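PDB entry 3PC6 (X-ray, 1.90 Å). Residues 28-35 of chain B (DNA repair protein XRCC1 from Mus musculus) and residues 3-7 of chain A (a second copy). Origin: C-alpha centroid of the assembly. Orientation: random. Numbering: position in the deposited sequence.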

ATOM      1  N   ILE B  28      -5.944  -2.236   0.627  1.00 12.66           N
ATOM      2  CA  ILE B  28      -4.716  -1.657   0.102  1.00 12.85           C
ATOM      3  C   ILE B  28      -3.522  -2.463   0.619  1.00 13.32           C
ATOM      4  O   ILE B  28      -2.608  -2.777  -0.130  1.00 16.69           O
ATOM      5  CB  ILE B  28      -4.580  -0.181   0.514  1.00 14.26           C
ATOM      6  CG1 ILE B  28      -5.575   0.679  -0.269  1.00 15.44           C
ATOM      7  CG2 ILE B  28      -3.175   0.319   0.260  1.00 16.27           C
ATOM      8  CD1 ILE B  28      -5.769   2.084   0.350  1.00 16.27           C
ATOM      9  N   ARG B  29      -3.552  -2.813   1.901  1.00 15.86           N
ATOM     10  CA  ARG B  29      -2.463  -3.581   2.513  1.00 12.73           C
ATOM     11  C   ARG B  29      -2.224  -4.935   1.847  1.00 16.58           C
ATOM     12  O   ARG B  29      -1.087  -5.268   1.506  1.00 18.53           O
ATOM     13  CB  ARG B  29      -2.705  -3.765   4.013  1.00 17.02           C
ATOM     14  CG  ARG B  29      -1.579  -4.465   4.742  1.00 19.52           C
ATOM     15  CD  ARG B  29      -1.884  -4.641   6.226  1.00 25.17           C
ATOM     16  NE  ARG B  29      -0.786  -5.355   6.859  1.00 18.43           N
ATOM     17  CZ  ARG B  29      -0.810  -5.895   8.073  1.00 30.02           C
ATOM     18  NH1 ARG B  29      -1.895  -5.811   8.830  1.00 27.99           N
ATOM     19  NH2 ARG B  29       0.269  -6.522   8.530  1.00 24.01           N
ATOM     20  N   TYR B  30      -3.287  -5.718   1.664  1.00 18.88           N
ATOM     21  CA  TYR B  30      -3.151  -7.049   1.067  1.00 20.17           C
ATOM     22  C   TYR B  30      -2.799  -6.980  -0.412  1.00 18.77           C
ATOM     23  O   TYR B  30      -1.914  -7.696  -0.883  1.00 23.91           O
ATOM     24  CB  TYR B  30      -4.424  -7.869   1.243  1.00 22.10           C
ATOM     25  CG  TYR B  30      -4.761  -8.204   2.674  1.00 23.29           C
ATOM     26  CD1 TYR B  30      -3.795  -8.160   3.665  1.00 26.70           C
ATOM     27  CD2 TYR B  30      -6.054  -8.578   3.028  1.00 31.69           C
ATOM     28  CE1 TYR B  30      -4.110  -8.463   4.987  1.00 35.06           C
ATOM     29  CE2 TYR B  30      -6.380  -8.889   4.335  1.00 37.72           C
ATOM     30  CZ  TYR B  30      -5.406  -8.832   5.312  1.00 46.62           C
ATOM     31  OH  TYR B  30      -5.740  -9.146   6.612  1.00 45.39           O
ATOM     32  N   VAL B  31      -3.497  -6.132  -1.156  1.00 14.34           N
ATOM     33  CA  VAL B  31      -3.179  -5.984  -2.569  1.00 14.40           C
ATOM     34  C   VAL B  31      -1.698  -5.640  -2.711  1.00 22.54           C
ATOM     35  O   VAL B  31      -0.975  -6.277  -3.475  1.00 17.80           O
ATOM     36  CB  VAL B  31      -4.012  -4.890  -3.229  1.00 16.00           C
ATOM     37  CG1 VAL B  31      -3.461  -4.584  -4.612  1.00 16.75           C
ATOM     38  CG2 VAL B  31      -5.491  -5.318  -3.319  1.00 14.85           C
ATOM     39  N   THR B  32      -1.256  -4.632  -1.965  1.00 18.28           N
ATOM     40  CA  THR B  32       0.136  -4.176  -2.035  1.00 16.32           C
ATOM     41  C   THR B  32       1.114  -5.257  -1.567  1.00 19.70           C
ATOM     42  O   THR B  32       2.129  -5.498  -2.216  1.00 21.03           O
ATOM     43  CB  THR B  32       0.359  -2.900  -1.195  1.00 16.91           C
ATOM     44  OG1 THR B  32      -0.567  -1.887  -1.600  1.00 16.44           O
ATOM     45  CG2 THR B  32       1.792  -2.369  -1.376  1.00 20.25           C
ATOM     46  N   ALA B  33       0.804  -5.903  -0.443  1.00 18.96           N
ATOM     47  CA  ALA B  33       1.717  -6.892   0.136  1.00 17.19           C
ATOM     48  C   ALA B  33       2.009  -8.036  -0.830  1.00 27.63           C
ATOM     49  O   ALA B  33       3.112  -8.571  -0.839  1.00 24.72           O
ATOM     50  CB  ALA B  33       1.179  -7.430   1.448  1.00 17.96           C
ATOM     51  N   PHE B  34       1.026  -8.400  -1.651  1.00 19.72           N
ATOM     52  CA  PHE B  34       1.191  -9.549  -2.546  1.00 22.17           C
ATOM     53  C   PHE B  34       1.558  -9.111  -3.957  1.00 20.41           C
ATOM     54  O   PHE B  34       1.312  -9.813  -4.940  1.00 21.88           O
ATOM     55  CB  PHE B  34      -0.050 -10.433  -2.508  1.00 23.23           C
ATOM     56  CG  PHE B  34      -0.421 -10.863  -1.118  1.00 27.45           C
ATOM     57  CD1 PHE B  34       0.552 -11.312  -0.244  1.00 29.66           C
ATOM     58  CD2 PHE B  34      -1.729 -10.792  -0.674  1.00 32.00           C
ATOM     59  CE1 PHE B  34       0.226 -11.698   1.044  1.00 36.76           C
ATOM     60  CE2 PHE B  34      -2.057 -11.178   0.612  1.00 37.23           C
ATOM     61  CZ  PHE B  34      -1.077 -11.629   1.473  1.00 31.66           C
ATOM     62  N   ASN B  35       2.158  -7.927  -4.029  1.00 19.87           N
ATOM     63  CA  ASN B  35       2.741  -7.391  -5.254  1.00 21.91           C
ATOM     64  C   ASN B  35       1.749  -6.937  -6.315  1.00 24.44           C
ATOM     65  O   ASN B  35       2.123  -6.760  -7.472  1.00 31.17           O
ATOM     66  CB  ASN B  35       3.756  -8.370  -5.862  1.00 25.30           C
ATOM     67  CG  ASN B  35       4.988  -7.662  -6.406  1.00 34.64           C
ATOM     68  OD1 ASN B  35       5.110  -6.443  -6.296  1.00 36.56           O
ATOM     69  ND2 ASN B  35       5.908  -8.426  -6.989  1.00 38.88           N
TER
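Chain A (3-7) ELPDF

The unusual feature of this contact is how much of it rests on one leucine and one arginine. A:Leu4 is the most covered residue of its stretch, B:Arg29 the most covered of the other, and every apolar side-chain contact across the pair involves A:Leu4. A single water ties the polar side together.

Chain B supplies the last turns of a helix that begins earlier in the chain. The helix runs through B:Ala33. Its backbone bonds include B:Thr32 N to B:Ile28 O at 2.9 Å and B:Ala33 N to B:Arg29 O at 2.8 Å. B:Phe34 is the first residue to leave helical phi/psi, although B:Phe34 N still donates to B:Tyr30 O at 3.1 Å. B:Asn35 follows with positive phi and psi, 72° and 17°.

Chain A has no regular helix or strand here. A:Leu4 and A:Pro5 are extended, with phi/psi of -82/130° and -60/147°. The backbone changes course at A:Asp6, where psi drops to 41°, and A:Phe7 has phi/psi of -78/-8°. With no regular segment in chain A, no crossing angle applies. The stretch touches the helix near its start and then leaves it: the closest CA pair is B:Ala33 and A:Leu4, CA to CA 8.5 Å, while A:Phe7 makes no contact.

A:Leu4 points its CA-to-CB bond toward chain B. Its side chain is in the m, t rotamer. A:Leu4 CD1 lies 3.8 Å from B:Ala33 CB and also 3.8 Å from B:Tyr30 CD1, which it meets at the ring edge. A:Leu4 CD2 lies 4.2 Å from B:Phe34 CE1. B:Ala33 and B:Tyr30 are three residues apart, and so lie close to each other on the helix surface. The small side chain of B:Ala33 points toward chain A. The CA-to-CB bonds of B:Tyr30 and B:Phe34 point sideways, but the ends of their rings come nearer.

B:Arg29 also points toward chain A. Its first three chi angles are all t, so the side chain is fully extended and carries the guanidinium out to the chain A backbone. B:Arg29 NH2 comes within 3.0 Å of A:Pro5 O, which sits at the edge of the guanidinium, near its plane. The same B:Arg29 NH2 is 3.6 Å from A:Leu4 CB and 3.8 Å from A:Asp6 CB. The group thus lies beside three consecutive residues of chain A.

Water 1 adds a bridge. It donates to A:Leu4 O at 2.8 Å and to A:Asp6 OD2 at 3.0 Å, and accepts from B:Arg29 NH2 at 3.1 Å. It therefore links the acid of A:Asp6 to the arginine indirectly.

The remaining residues of chain A contribute little. A:Pro5 turns its CA-to-CB bond away and offers mainly its carbonyl. A:Glu3 is poorly ordered and makes no contact. The two stretches together bury 243 Å².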

ATOM      1  N   GLU A   3       0.461 -15.512   8.454  1.00 50.97           N
ATOM      2  CA  GLU A   3      -0.093 -14.222   8.055  1.00 63.26           C
ATOM      3  C   GLU A   3       0.967 -13.117   8.072  1.00 61.30           C
ATOM      4  O   GLU A   3       2.143 -13.375   8.332  1.00 53.48           O
ATOM      5  CB  GLU A   3      -1.267 -13.835   8.955  1.00 62.43           C
ATOM      6  CG  GLU A   3      -0.876 -13.605  10.402  1.00 67.92           C
ATOM      7  CD  GLU A   3      -1.953 -12.888  11.189  1.00 80.20           C
ATOM      8  OE1 GLU A   3      -2.044 -13.119  12.414  1.00 87.94           O
ATOM      9  OE2 GLU A   3      -2.707 -12.097  10.584  1.00 73.24           O
ATOM     10  N   LEU A   4       0.538 -11.887   7.801  1.00 56.74           N
ATOM     11  CA  LEU A   4       1.461 -10.768   7.648  1.00 44.24           C
ATOM     12  C   LEU A   4       1.890 -10.173   8.984  1.00 33.96           C
ATOM     13  O   LEU A   4       1.050  -9.842   9.830  1.00 39.65           O
ATOM     14  CB  LEU A   4       0.841  -9.663   6.788  1.00 37.88           C
ATOM     15  CG  LEU A   4       0.589  -9.912   5.298  1.00 32.39           C
ATOM     16  CD1 LEU A   4      -0.216  -8.764   4.739  1.00 26.65           C
ATOM     17  CD2 LEU A   4       1.892 -10.065   4.531  1.00 33.50           C
ATOM     18  N   PRO A   5       3.206 -10.007   9.160  1.00 34.58           N
ATOM     19  CA  PRO A   5       3.758  -9.343  10.345  1.00 36.82           C
ATOM     20  C   PRO A   5       3.226  -7.920  10.407  1.00 34.63           C
ATOM     21  O   PRO A   5       3.003  -7.310   9.357  1.00 30.97           O
ATOM     22  CB  PRO A   5       5.262  -9.315  10.062  1.00 32.39           C
ATOM     23  CG  PRO A   5       5.485 -10.316   8.969  1.00 42.55           C
ATOM     24  CD  PRO A   5       4.239 -10.310   8.158  1.00 30.54           C
ATOM     25  N   ASP A   6       3.016  -7.393  11.607  1.00 29.85           N
ATOM     26  CA  ASP A   6       2.527  -6.026  11.728  1.00 32.88           C
ATOM     27  C   ASP A   6       3.438  -5.182  12.605  1.00 30.72           C
ATOM     28  O   ASP A   6       2.977  -4.380  13.414  1.00 29.98           O
ATOM     29  CB  ASP A   6       1.079  -5.998  12.229  1.00 41.03           C
ATOM     30  CG  ASP A   6       0.848  -6.910  13.415  1.00 57.98           C
ATOM     31  OD1 ASP A   6       1.569  -6.776  14.427  1.00 63.33           O
ATOM     32  OD2 ASP A   6      -0.073  -7.754  13.338  1.00 68.50           O
ATOM     33  N   PHE A   7       4.742  -5.362  12.434  1.00 26.30           N
ATOM     34  CA  PHE A   7       5.696  -4.718  13.325  1.00 32.40           C
ATOM     35  C   PHE A   7       5.922  -3.230  13.031  1.00 30.82           C
ATOM     36  O   PHE A   7       6.570  -2.540  13.817  1.00 28.97           O
ATOM     37  CB  PHE A   7       7.016  -5.502  13.388  1.00 24.47           C
ATOM     38  CG  PHE A   7       7.635  -5.769  12.050  1.00 23.25           C
ATOM     39  CD1 PHE A   7       8.290  -4.763  11.364  1.00 24.80           C
ATOM     40  CD2 PHE A   7       7.590  -7.037  11.493  1.00 31.43           C
ATOM     41  CE1 PHE A   7       8.872  -5.007  10.139  1.00 25.77           C
ATOM     42  CE2 PHE A   7       8.171  -7.292  10.265  1.00 34.38           C
ATOM     43  CZ  PHE A   7       8.814  -6.273   9.586  1.00 31.09           C
TER
HETATM   44  O   HOH W   1      -1.204  -8.312  10.642  1.00 50.96           O